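Local coordinates for glycosyl hydrolase, family 31/fibronectin type III domain protein (Clostridium perfringens, PDB 4LQR) that probably serves as a calcium-stabilised, carbohydrate-binding beta-sandwich module of a family 31 glycosyl hydrolase that acts on glycans, at residues S24-I29 with I66-D71; I79-R84 with A160-Y165; G90-Y95 with K155-A160. All blocks are in the same frame, centred on the assembly; numbering follows the deposited sequence. Where two conformers were deposited one is given.

Contact 1 (S24-I29 with I66-D71); sequences SKLEAI and ITIKLD. With CA (calcium ion), chain C.
At the edge of the five-stranded sheet of an F5/8 type C (discoidin-like) beta-sandwich, strand 26-31 pairs antiparallel with strand 64-70, Glu27 lying opposite Lys69 as the hydrogen-bonded pair. Glu27 N donates to Lys69 O at 2.9 Å, and Lys69 N returns a nearly straight bond of 2.7 Å to Glu27 O, its N-H...O angle being 170°. A third bond, Ile29 N to Thr67 O at 2.9 Å, extends the pairing. The two short strand axes approach to 4.4 Å but stand 141° apart, evidence of a strongly twisted pair. Side chains alternate between the faces. Leu26, Ala28, Ile68 and Leu70 turn inward, where Phe164 of the other sheet touches Leu26, Ile68 and Leu70. Leu26 and Leu70 run side by side, CG of the former 3.8 Å from CD2 of the latter. Ile68 CG1 stands beside the backbone N, opposite the carbonyl carbon (chi1 -52°), which brings CD1 to 3.9 Å from Ala28 CB. On the other face the extended chains of Glu27 and Lys69 run alongside each other, and CG2 of Ile29 rests 3.8 Å from CB of Lys69. Beside the Leu26 end of the pairing, the carboxylate of Asp71 lies against the aliphatic part of Lys25; its OD1 is hydrogen-bonded by Tyr74. Lys25 NZ and Asp71 OD2 remain farther apart than a salt bridge. The Leu26 carbonyl takes no part in the pairing with 66-71: Leu26 O binds a calcium ion at 2.3 Å, together with Ser23 O, Val44 O and three waters.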
loop_
_atom_site.group_PDB
_atom_site.type_symbol
_atom_site.label_atom_id
_atom_site.label_comp_id
_atom_site.label_asym_id
_atom_site.label_seq_id
_atom_site.Cartn_x
_atom_site.Cartn_y
_atom_site.Cartn_z
ATOM N N SER A 24 -10.173 -3.231 10.665
ATOM C CA SER A 24 -10.306 -2.374 11.845
ATOM C C SER A 24 -9.042 -2.393 12.738
ATOM O O SER A 24 -8.924 -1.511 13.576
ATOM C CB SER A 24 -11.509 -2.845 12.741
ATOM O OG SER A 24 -11.327 -4.167 13.174
ATOM N N LYS A 25 -8.199 -3.399 12.516
ATOM C CA LYS A 25 -6.900 -3.493 13.205
ATOM C C LYS A 25 -5.827 -2.627 12.587
ATOM O O LYS A 25 -4.708 -2.550 13.140
ATOM C CB LYS A 25 -6.412 -4.915 13.301
ATOM C CG LYS A 25 -7.446 -5.672 14.254
ATOM C CD LYS A 25 -7.269 -7.069 14.062
ATOM C CE LYS A 25 -8.362 -7.829 14.865
ATOM N NZ LYS A 25 -8.563 -7.578 16.348
ATOM N N LEU A 26 -6.184 -1.939 11.486
ATOM C CA LEU A 26 -5.177 -1.130 10.733
ATOM C C LEU A 26 -5.591 0.297 10.772
ATOM O O LEU A 26 -6.707 0.651 10.320
ATOM C CB LEU A 26 -5.177 -1.586 9.284
ATOM C CG LEU A 26 -4.404 -2.861 8.937
ATOM C CD1 LEU A 26 -4.901 -4.039 9.805
ATOM C CD2 LEU A 26 -4.589 -3.118 7.438
ATOM N N GLU A 27 -4.712 1.152 11.308
ATOM C CA GLU A 27 -4.987 2.605 11.382
ATOM C C GLU A 27 -3.965 3.302 10.515
ATOM O O GLU A 27 -2.762 3.217 10.740
ATOM C CB GLU A 27 -4.905 3.121 12.833
ATOM C CG GLU A 27 -5.204 4.591 12.949
ATOM C CD GLU A 27 -4.912 5.148 14.322
ATOM O OE1 GLU A 27 -4.445 4.426 15.232
ATOM O OE2 GLU A 27 -5.024 6.404 14.437
ATOM N N ALA A 28 -4.426 4.077 9.524
ATOM C CA ALA A 28 -3.476 4.914 8.752
ATOM C C ALA A 28 -3.168 6.174 9.570
ATOM O O ALA A 28 -4.053 7.025 9.804
ATOM C CB ALA A 28 -4.085 5.324 7.414
ATOM N N ILE A 29 -1.924 6.285 10.018
ATOM C CA ILE A 29 -1.584 7.380 10.941
ATOM C C ILE A 29 -0.783 8.466 10.235
ATOM O O ILE A 29 -0.603 9.558 10.819
ATOM C CB ILE A 29 -0.717 6.869 12.119
ATOM C CG1 ILE A 29 0.562 6.162 11.656
ATOM C CG2 ILE A 29 -1.515 5.932 13.011
ATOM C CD1 ILE A 29 1.624 6.051 12.734
ATOM N N ILE A 66 2.588 6.090 2.909
ATOM C CA ILE A 66 1.459 5.987 3.827
ATOM C C ILE A 66 1.934 5.009 4.954
ATOM O O ILE A 66 2.575 3.990 4.644
ATOM C CB ILE A 66 0.198 5.483 3.121
ATOM C CG1 ILE A 66 -0.937 5.398 4.141
ATOM C CG2 ILE A 66 0.382 4.118 2.436
ATOM C CD1 ILE A 66 -2.307 5.244 3.488
ATOM N N THR A 67 1.652 5.355 6.211
ATOM C CA THR A 67 2.097 4.588 7.388
ATOM C C THR A 67 0.897 4.051 8.121
ATOM O O THR A 67 -0.008 4.789 8.462
ATOM C CB THR A 67 2.982 5.463 8.280
ATOM O OG1 THR A 67 4.069 5.881 7.445
ATOM C CG2 THR A 67 3.507 4.650 9.416
ATOM N N ILE A 68 0.889 2.731 8.276
ATOM C CA ILE A 68 -0.195 2.035 8.951
ATOM C C ILE A 68 0.274 1.507 10.329
ATOM O O ILE A 68 1.354 0.894 10.442
ATOM C CB ILE A 68 -0.573 0.781 8.110
ATOM C CG1 ILE A 68 -0.852 1.148 6.625
ATOM C CG2 ILE A 68 -1.747 0.002 8.742
ATOM C CD1 ILE A 68 -1.897 2.273 6.477
ATOM N N LYS A 69 -0.525 1.789 11.363
ATOM C CA LYS A 69 -0.303 1.250 12.737
ATOM C C LYS A 69 -1.215 0.073 12.955
ATOM O O LYS A 69 -2.425 0.194 12.715
ATOM C CB LYS A 69 -0.648 2.324 13.732
ATOM C CG LYS A 69 -0.459 1.784 15.189
ATOM C CD LYS A 69 -0.855 2.879 16.167
ATOM C CE LYS A 69 -0.702 2.256 17.560
ATOM N NZ LYS A 69 -1.018 3.282 18.650
ATOM N N LEU A 70 -0.681 -1.041 13.389
ATOM C CA LEU A 70 -1.566 -2.215 13.724
ATOM C C LEU A 70 -1.917 -2.174 15.208
ATOM O O LEU A 70 -1.362 -1.380 15.946
ATOM C CB LEU A 70 -0.748 -3.500 13.490
ATOM C CG LEU A 70 -0.225 -3.593 12.019
ATOM C CD1 LEU A 70 0.468 -4.932 11.850
ATOM C CD2 LEU A 70 -1.284 -3.449 10.975
ATOM N N ASP A 71 -2.865 -2.999 15.635
ATOM C CA ASP A 71 -3.309 -2.894 17.019
ATOM C C ASP A 71 -2.307 -3.450 18.064
ATOM O O ASP A 71 -2.474 -3.144 19.240
ATOM C CB ASP A 71 -4.683 -3.608 17.110
ATOM C CG ASP A 71 -4.553 -5.093 16.826
ATOM O OD1 ASP A 71 -4.133 -5.529 15.767
ATOM O OD2 ASP A 71 -5.018 -5.956 17.690
HETATM CA CA CA C . -8.777 0.331 9.270
HETATM O O HOH W 1 -9.610 1.334 11.329
HETATM O O HOH W 2 -9.122 2.628 8.171
HETATM O O HOH W 3 -11.132 -0.247 9.104
#

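Contact 2 (I79-R84 with A160-Y165); sequences IDYLPR and AELVFY. With CA (calcium ion), chain B.
Leu82 O receives two backbone N-H groups, from Ala160 N at 2.9 Å and, weakly, from Glu161 N at 3.5 Å. Ala160 and Glu161 thus both face Leu82, which defines a classic beta bulge, placed where strand 158-166 pairs antiparallel with strand 73-82. Leu82 N completes the pair by donating to Glu161 O, and beyond the bulge Asp80 and Val163 exchange two further bonds. The bulge also belongs to a calcium site: Ala160 O and Glu161 OE2 each bind the ion at 2.4 Å, and Asn42, Asp45, Asp47 and Thr50 supply the other ligands. The Glu161 chain bends at chi2 (-58°), which carries its carboxylate away from Leu82 and back to the metal beside its neighbour's carbonyl; the carboxylate also has Gly46 as a polar partner. At the far end Tyr165 OH donates to Asp80 OD2 over 2.8 Å, arriving from above the carboxylate, 48° out of its plane, with ring and carboxylate planes turned 54° apart. Asp80 OD1 is held separately by Gln78 NE2, so both carboxylate oxygens are engaged. On the face of Ile79, Tyr81, Leu162 and Phe164, CG2 of Ile79 sits over the centre of the Phe164 ring, 3.8 Å from its centroid, a CH-pi contact. CD2 of Leu162 instead meets the Tyr81 ring at its edge, by CD1. The two strands are the inner pair of the four-stranded sheet, flanked by strands 52-53 and 129-138, while Ile79 and Phe164 pack on Leu141 of strand 140-148 in the facing sheet.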
loop_
_atom_site.group_PDB
_atom_site.type_symbol
_atom_site.label_atom_id
_atom_site.label_comp_id
_atom_site.label_asym_id
_atom_site.label_seq_id
_atom_site.Cartn_x
_atom_site.Cartn_y
_atom_site.Cartn_z
ATOM N N ILE A 79 1.885 -8.249 2.535
ATOM C CA ILE A 79 0.684 -7.356 2.348
ATOM C C ILE A 79 0.242 -7.527 0.929
ATOM O O ILE A 79 1.085 -7.885 0.050
ATOM C CB ILE A 79 0.940 -5.844 2.673
ATOM C CG1 ILE A 79 1.911 -5.269 1.669
ATOM C CG2 ILE A 79 1.469 -5.710 4.138
ATOM C CD1 ILE A 79 1.977 -3.756 1.783
ATOM N N ASP A 80 -1.059 -7.329 0.713
ATOM C CA ASP A 80 -1.570 -7.287 -0.670
ATOM C C ASP A 80 -1.920 -5.863 -0.982
ATOM O O ASP A 80 -2.572 -5.181 -0.193
ATOM C CB ASP A 80 -2.791 -8.152 -0.897
ATOM C CG ASP A 80 -2.508 -9.642 -0.820
ATOM O OD1 ASP A 80 -1.367 -10.037 -0.809
ATOM O OD2 ASP A 80 -3.513 -10.417 -0.742
ATOM N N TYR A 81 -1.515 -5.434 -2.164
ATOM C CA TYR A 81 -1.891 -4.085 -2.636
ATOM C C TYR A 81 -3.046 -4.241 -3.625
ATOM O O TYR A 81 -2.894 -4.975 -4.653
ATOM C CB TYR A 81 -0.669 -3.484 -3.384
ATOM C CG TYR A 81 -0.960 -2.217 -4.160
ATOM C CD1 TYR A 81 -0.990 -0.981 -3.476
ATOM C CD2 TYR A 81 -1.248 -2.225 -5.522
ATOM C CE1 TYR A 81 -1.242 0.232 -4.184
ATOM C CE2 TYR A 81 -1.538 -1.009 -6.230
ATOM C CZ TYR A 81 -1.483 0.187 -5.543
ATOM O OH TYR A 81 -1.759 1.375 -6.250
ATOM N N LEU A 82 -4.151 -3.526 -3.326
ATOM C CA LEU A 82 -5.287 -3.548 -4.286
ATOM C C LEU A 82 -5.287 -2.184 -5.009
ATOM O O LEU A 82 -5.493 -1.179 -4.354
ATOM C CB LEU A 82 -6.622 -3.740 -3.546
ATOM C CG LEU A 82 -7.805 -3.874 -4.576
ATOM C CD1 LEU A 82 -7.718 -5.179 -5.387
ATOM C CD2 LEU A 82 -9.135 -3.833 -3.712
ATOM N N PRO A 83 -5.028 -2.179 -6.328
ATOM C CA PRO A 83 -5.126 -0.916 -7.146
ATOM C C PRO A 83 -6.517 -0.383 -7.150
ATOM O O PRO A 83 -7.466 -1.110 -6.993
ATOM C CB PRO A 83 -4.731 -1.366 -8.552
ATOM C CG PRO A 83 -4.065 -2.721 -8.371
ATOM C CD PRO A 83 -4.759 -3.354 -7.203
ATOM N N ARG A 84 -6.649 0.941 -7.298
ATOM C CA ARG A 84 -7.964 1.565 -7.537
ATOM C C ARG A 84 -8.621 0.759 -8.695
ATOM O O ARG A 84 -8.032 0.458 -9.712
ATOM C CB ARG A 84 -7.559 2.961 -8.011
ATOM C CG ARG A 84 -8.710 3.846 -8.297
ATOM C CD ARG A 84 -8.096 5.209 -8.637
ATOM N NE ARG A 84 -9.222 6.145 -8.702
ATOM C CZ ARG A 84 -9.034 7.436 -8.912
ATOM N NH1 ARG A 84 -7.827 8.012 -9.114
ATOM N NH2 ARG A 84 -10.075 8.237 -8.922
ATOM N N ALA A 160 -6.523 1.199 -3.126
ATOM C CA ALA A 160 -7.885 0.910 -2.674
ATOM C C ALA A 160 -7.848 0.159 -1.337
ATOM O O ALA A 160 -8.646 0.437 -0.473
ATOM C CB ALA A 160 -8.659 0.113 -3.732
ATOM N N GLU A 161 -6.912 -0.786 -1.187
ATOM C CA GLU A 161 -6.722 -1.510 0.064
ATOM C C GLU A 161 -5.299 -1.963 0.173
ATOM O O GLU A 161 -4.658 -2.324 -0.823
ATOM C CB GLU A 161 -7.613 -2.801 0.054
ATOM C CG GLU A 161 -9.081 -2.472 0.443
ATOM C CD GLU A 161 -9.220 -1.811 1.836
ATOM O OE1 GLU A 161 -8.804 -2.441 2.865
ATOM O OE2 GLU A 161 -9.717 -0.696 2.007
ATOM N N LEU A 162 -4.861 -2.079 1.427
ATOM C CA LEU A 162 -3.613 -2.761 1.803
ATOM C C LEU A 162 -4.044 -3.830 2.780
ATOM O O LEU A 162 -4.538 -3.533 3.870
ATOM C CB LEU A 162 -2.574 -1.808 2.435
ATOM C CG LEU A 162 -2.175 -0.618 1.599
ATOM C CD1 LEU A 162 -1.246 0.230 2.449
ATOM C CD2 LEU A 162 -1.465 -1.074 0.328
ATOM N N VAL A 163 -3.921 -5.087 2.349
ATOM C CA VAL A 163 -4.367 -6.219 3.266
ATOM C C VAL A 163 -3.128 -6.789 3.923
ATOM O O VAL A 163 -2.130 -7.016 3.238
ATOM C CB VAL A 163 -4.990 -7.326 2.394
ATOM C CG1 VAL A 163 -5.432 -8.539 3.269
ATOM C CG2 VAL A 163 -6.252 -6.801 1.686
ATOM N N PHE A 164 -3.171 -6.980 5.218
ATOM C CA PHE A 164 -1.944 -7.406 5.950
ATOM C C PHE A 164 -2.120 -8.840 6.431
ATOM O O PHE A 164 -3.254 -9.267 6.798
ATOM C CB PHE A 164 -1.839 -6.576 7.231
ATOM C CG PHE A 164 -1.195 -5.195 6.985
ATOM C CD1 PHE A 164 -1.828 -4.241 6.154
ATOM C CD2 PHE A 164 -0.017 -4.843 7.695
ATOM C CE1 PHE A 164 -1.223 -2.987 5.926
ATOM C CE2 PHE A 164 0.571 -3.584 7.444
ATOM C CZ PHE A 164 -0.043 -2.624 6.611
ATOM N N TYR A 165 -1.009 -9.588 6.394
ATOM C CA TYR A 165 -1.014 -11.016 6.851
ATOM C C TYR A 165 0.032 -11.118 7.952
ATOM O O TYR A 165 1.219 -10.848 7.735
ATOM C CB TYR A 165 -0.622 -11.953 5.687
ATOM C CG TYR A 165 -1.639 -11.949 4.567
ATOM C CD1 TYR A 165 -1.558 -10.928 3.588
ATOM C CD2 TYR A 165 -2.621 -12.906 4.493
ATOM C CE1 TYR A 165 -2.472 -10.874 2.572
ATOM C CE2 TYR A 165 -3.541 -12.855 3.445
ATOM C CZ TYR A 165 -3.437 -11.848 2.536
ATOM O OH TYR A 165 -4.346 -11.878 1.464
HETATM CA CA CA B . -10.481 1.201 0.847
#

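Contact 3 (G90-Y95 with K155-A160); sequences GHVTEY and KYASAA. With CA (calcium ion), chain B.
The Tyr156 ring turns its edge to Gly90, with Gly90 N in the ring plane and 3.6 Å from CE1. The ring reaches this place because CG lies between the backbone N and the carbonyl carbon (chi1 40°). Across from it the Ser158 side chain lies against the Gly90 backbone, its OG 3.3 Å from Gly90 C. That hydroxyl is hydrogen-bonded to Asn89 O, which helps to hold its rotation. Gly90 fits by having no side chain: a CB would fall only 2.5 Å from Ser158 OG, and the positive phi would also press it against the preceding carbonyl. These backbone angles belong to a G1 beta bulge, in which Gly90 and His91 both face Leu149 where the chain leads into strand 92-100. A single backbone hydrogen bond crosses the contact, from Ser158 N to Gly90 O at 2.9 Å. It is far from end-on, with a C=O...N angle of 111° and the donor tilted 33° from the carbonyl plane. A CA-H...O contact runs the other way, Gly90 CA to Tyr156 O at 3.4 Å. Farther along, CG2 of Val92 approaches Ala157 CB at 4.2 Å, and Ala157 also packs on Ala145 of strand 140-148. The His91 ring lies against Pro83, and its NE2 hydrogen-bonds to Arg84 O, in the loop after strand 73-82.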
loop_
_atom_site.group_PDB
_atom_site.type_symbol
_atom_site.label_atom_id
_atom_site.label_comp_id
_atom_site.label_asym_id
_atom_site.label_seq_id
_atom_site.Cartn_x
_atom_site.Cartn_y
_atom_site.Cartn_z
ATOM N N GLY A 90 -2.766 6.717 -10.214
ATOM C CA GLY A 90 -2.074 6.413 -8.922
ATOM C C GLY A 90 -1.710 4.947 -8.774
ATOM O O GLY A 90 -1.158 4.574 -7.712
ATOM N N HIS A 91 -1.952 4.090 -9.788
ATOM C CA HIS A 91 -1.501 2.671 -9.687
ATOM C C HIS A 91 -0.002 2.602 -9.403
ATOM O O HIS A 91 0.805 3.126 -10.171
ATOM C CB HIS A 91 -1.824 1.953 -10.987
ATOM C CG HIS A 91 -3.245 1.524 -11.077
ATOM N ND1 HIS A 91 -3.712 0.746 -12.133
ATOM C CD2 HIS A 91 -4.304 1.770 -10.282
ATOM C CE1 HIS A 91 -4.980 0.461 -11.921
ATOM N NE2 HIS A 91 -5.373 1.093 -10.811
ATOM N N VAL A 92 0.380 1.891 -8.319
ATOM C CA VAL A 92 1.821 1.840 -7.944
ATOM C C VAL A 92 2.481 0.763 -8.807
ATOM O O VAL A 92 1.930 -0.345 -8.953
ATOM C CB VAL A 92 1.922 1.513 -6.418
ATOM C CG1 VAL A 92 3.377 1.265 -6.031
ATOM C CG2 VAL A 92 1.351 2.688 -5.638
ATOM N N THR A 93 3.660 1.079 -9.318
ATOM C CA THR A 93 4.469 0.074 -10.034
ATOM C C THR A 93 5.793 -0.237 -9.362
ATOM O O THR A 93 6.322 -1.282 -9.632
ATOM C CB THR A 93 4.732 0.459 -11.497
ATOM O OG1 THR A 93 5.563 1.630 -11.525
ATOM C CG2 THR A 93 3.440 0.728 -12.256
ATOM N N GLU A 94 6.328 0.662 -8.562
ATOM C CA GLU A 94 7.518 0.336 -7.736
ATOM C C GLU A 94 7.277 0.901 -6.354
ATOM O O GLU A 94 6.797 1.985 -6.184
ATOM C CB GLU A 94 8.754 0.995 -8.394
ATOM C CG GLU A 94 10.078 0.570 -7.801
ATOM C CD GLU A 94 11.135 1.157 -8.686
ATOM O OE1 GLU A 94 11.236 0.722 -9.891
ATOM O OE2 GLU A 94 11.723 2.125 -8.266
ATOM N N TYR A 95 7.675 0.080 -5.379
ATOM C CA TYR A 95 7.318 0.426 -3.957
ATOM C C TYR A 95 8.503 0.076 -3.059
ATOM O O TYR A 95 9.451 -0.644 -3.415
ATOM C CB TYR A 95 6.072 -0.348 -3.513
ATOM C CG TYR A 95 6.313 -1.824 -3.590
ATOM C CD1 TYR A 95 7.004 -2.451 -2.527
ATOM C CD2 TYR A 95 5.924 -2.561 -4.687
ATOM C CE1 TYR A 95 7.315 -3.841 -2.616
ATOM C CE2 TYR A 95 6.223 -3.925 -4.769
ATOM C CZ TYR A 95 6.958 -4.504 -3.746
ATOM O OH TYR A 95 7.214 -5.856 -3.765
ATOM N N LYS A 155 3.720 10.824 -10.297
ATOM C CA LYS A 155 3.381 12.068 -9.604
ATOM C C LYS A 155 2.542 11.846 -8.353
ATOM O O LYS A 155 2.795 12.452 -7.293
ATOM C CB LYS A 155 2.582 13.017 -10.550
ATOM C CG LYS A 155 2.313 14.345 -9.905
ATOM C CD LYS A 155 1.671 15.338 -10.920
ATOM C CE LYS A 155 1.401 16.642 -10.199
ATOM N NZ LYS A 155 2.644 17.460 -10.005
ATOM N N TYR A 156 1.594 10.923 -8.481
ATOM C CA TYR A 156 0.713 10.665 -7.347
ATOM C C TYR A 156 0.488 9.172 -7.250
ATOM O O TYR A 156 0.619 8.389 -8.202
ATOM C CB TYR A 156 -0.669 11.418 -7.487
ATOM C CG TYR A 156 -1.221 11.421 -8.867
ATOM C CD1 TYR A 156 -1.825 10.247 -9.386
ATOM C CD2 TYR A 156 -1.088 12.530 -9.707
ATOM C CE1 TYR A 156 -2.328 10.216 -10.689
ATOM C CE2 TYR A 156 -1.628 12.498 -11.004
ATOM C CZ TYR A 156 -2.199 11.330 -11.491
ATOM O OH TYR A 156 -2.720 11.376 -12.807
ATOM N N ALA A 157 0.097 8.754 -6.049
ATOM C CA ALA A 157 -0.222 7.313 -5.766
ATOM C C ALA A 157 -1.620 7.199 -5.223
ATOM O O ALA A 157 -2.153 8.091 -4.545
ATOM C CB ALA A 157 0.789 6.741 -4.770
ATOM N N SER A 158 -2.181 6.022 -5.447
ATOM C CA SER A 158 -3.455 5.663 -4.824
ATOM C C SER A 158 -3.369 4.249 -4.354
ATOM O O SER A 158 -2.480 3.498 -4.792
ATOM C CB SER A 158 -4.699 5.902 -5.776
ATOM O OG SER A 158 -4.530 5.095 -6.979
ATOM N N ALA A 159 -4.326 3.878 -3.461
ATOM C CA ALA A 159 -4.434 2.467 -3.044
ATOM C C ALA A 159 -5.884 2.278 -2.628
ATOM O O ALA A 159 -6.345 3.033 -1.753
ATOM C CB ALA A 159 -3.511 2.157 -1.844
ATOM N N ALA A 160 -6.523 1.199 -3.126
ATOM C CA ALA A 160 -7.885 0.910 -2.674
ATOM C C ALA A 160 -7.848 0.159 -1.337
ATOM O O ALA A 160 -8.646 0.437 -0.473
ATOM C CB ALA A 160 -8.659 0.113 -3.732
HETATM CA CA CA B . -10.481 1.201 0.847
#

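Contacts 2 and 3 are buried, whereas contact 1 lies partly at the surface, at an outer strand of the five-stranded sheet. Contacts 1 and 2 each join neighbouring strands within one sheet and meet through the sandwich interior, where Phe164 packs on Leu26, Ile68 and Leu70. Contact 3 instead brings the approach to strand 92-100 against the start of strand 158-166, which contact 2 also uses; the two share Ala160 and are tied by Tyr81 OH to Ser158 O. Regular strand pairing dominates contacts 1 and 2, a lone bond that meets its carbonyl obliquely contact 3. Separate calcium ions mark contacts 1 and 2, one bound partly by waters, the other at a beta bulge.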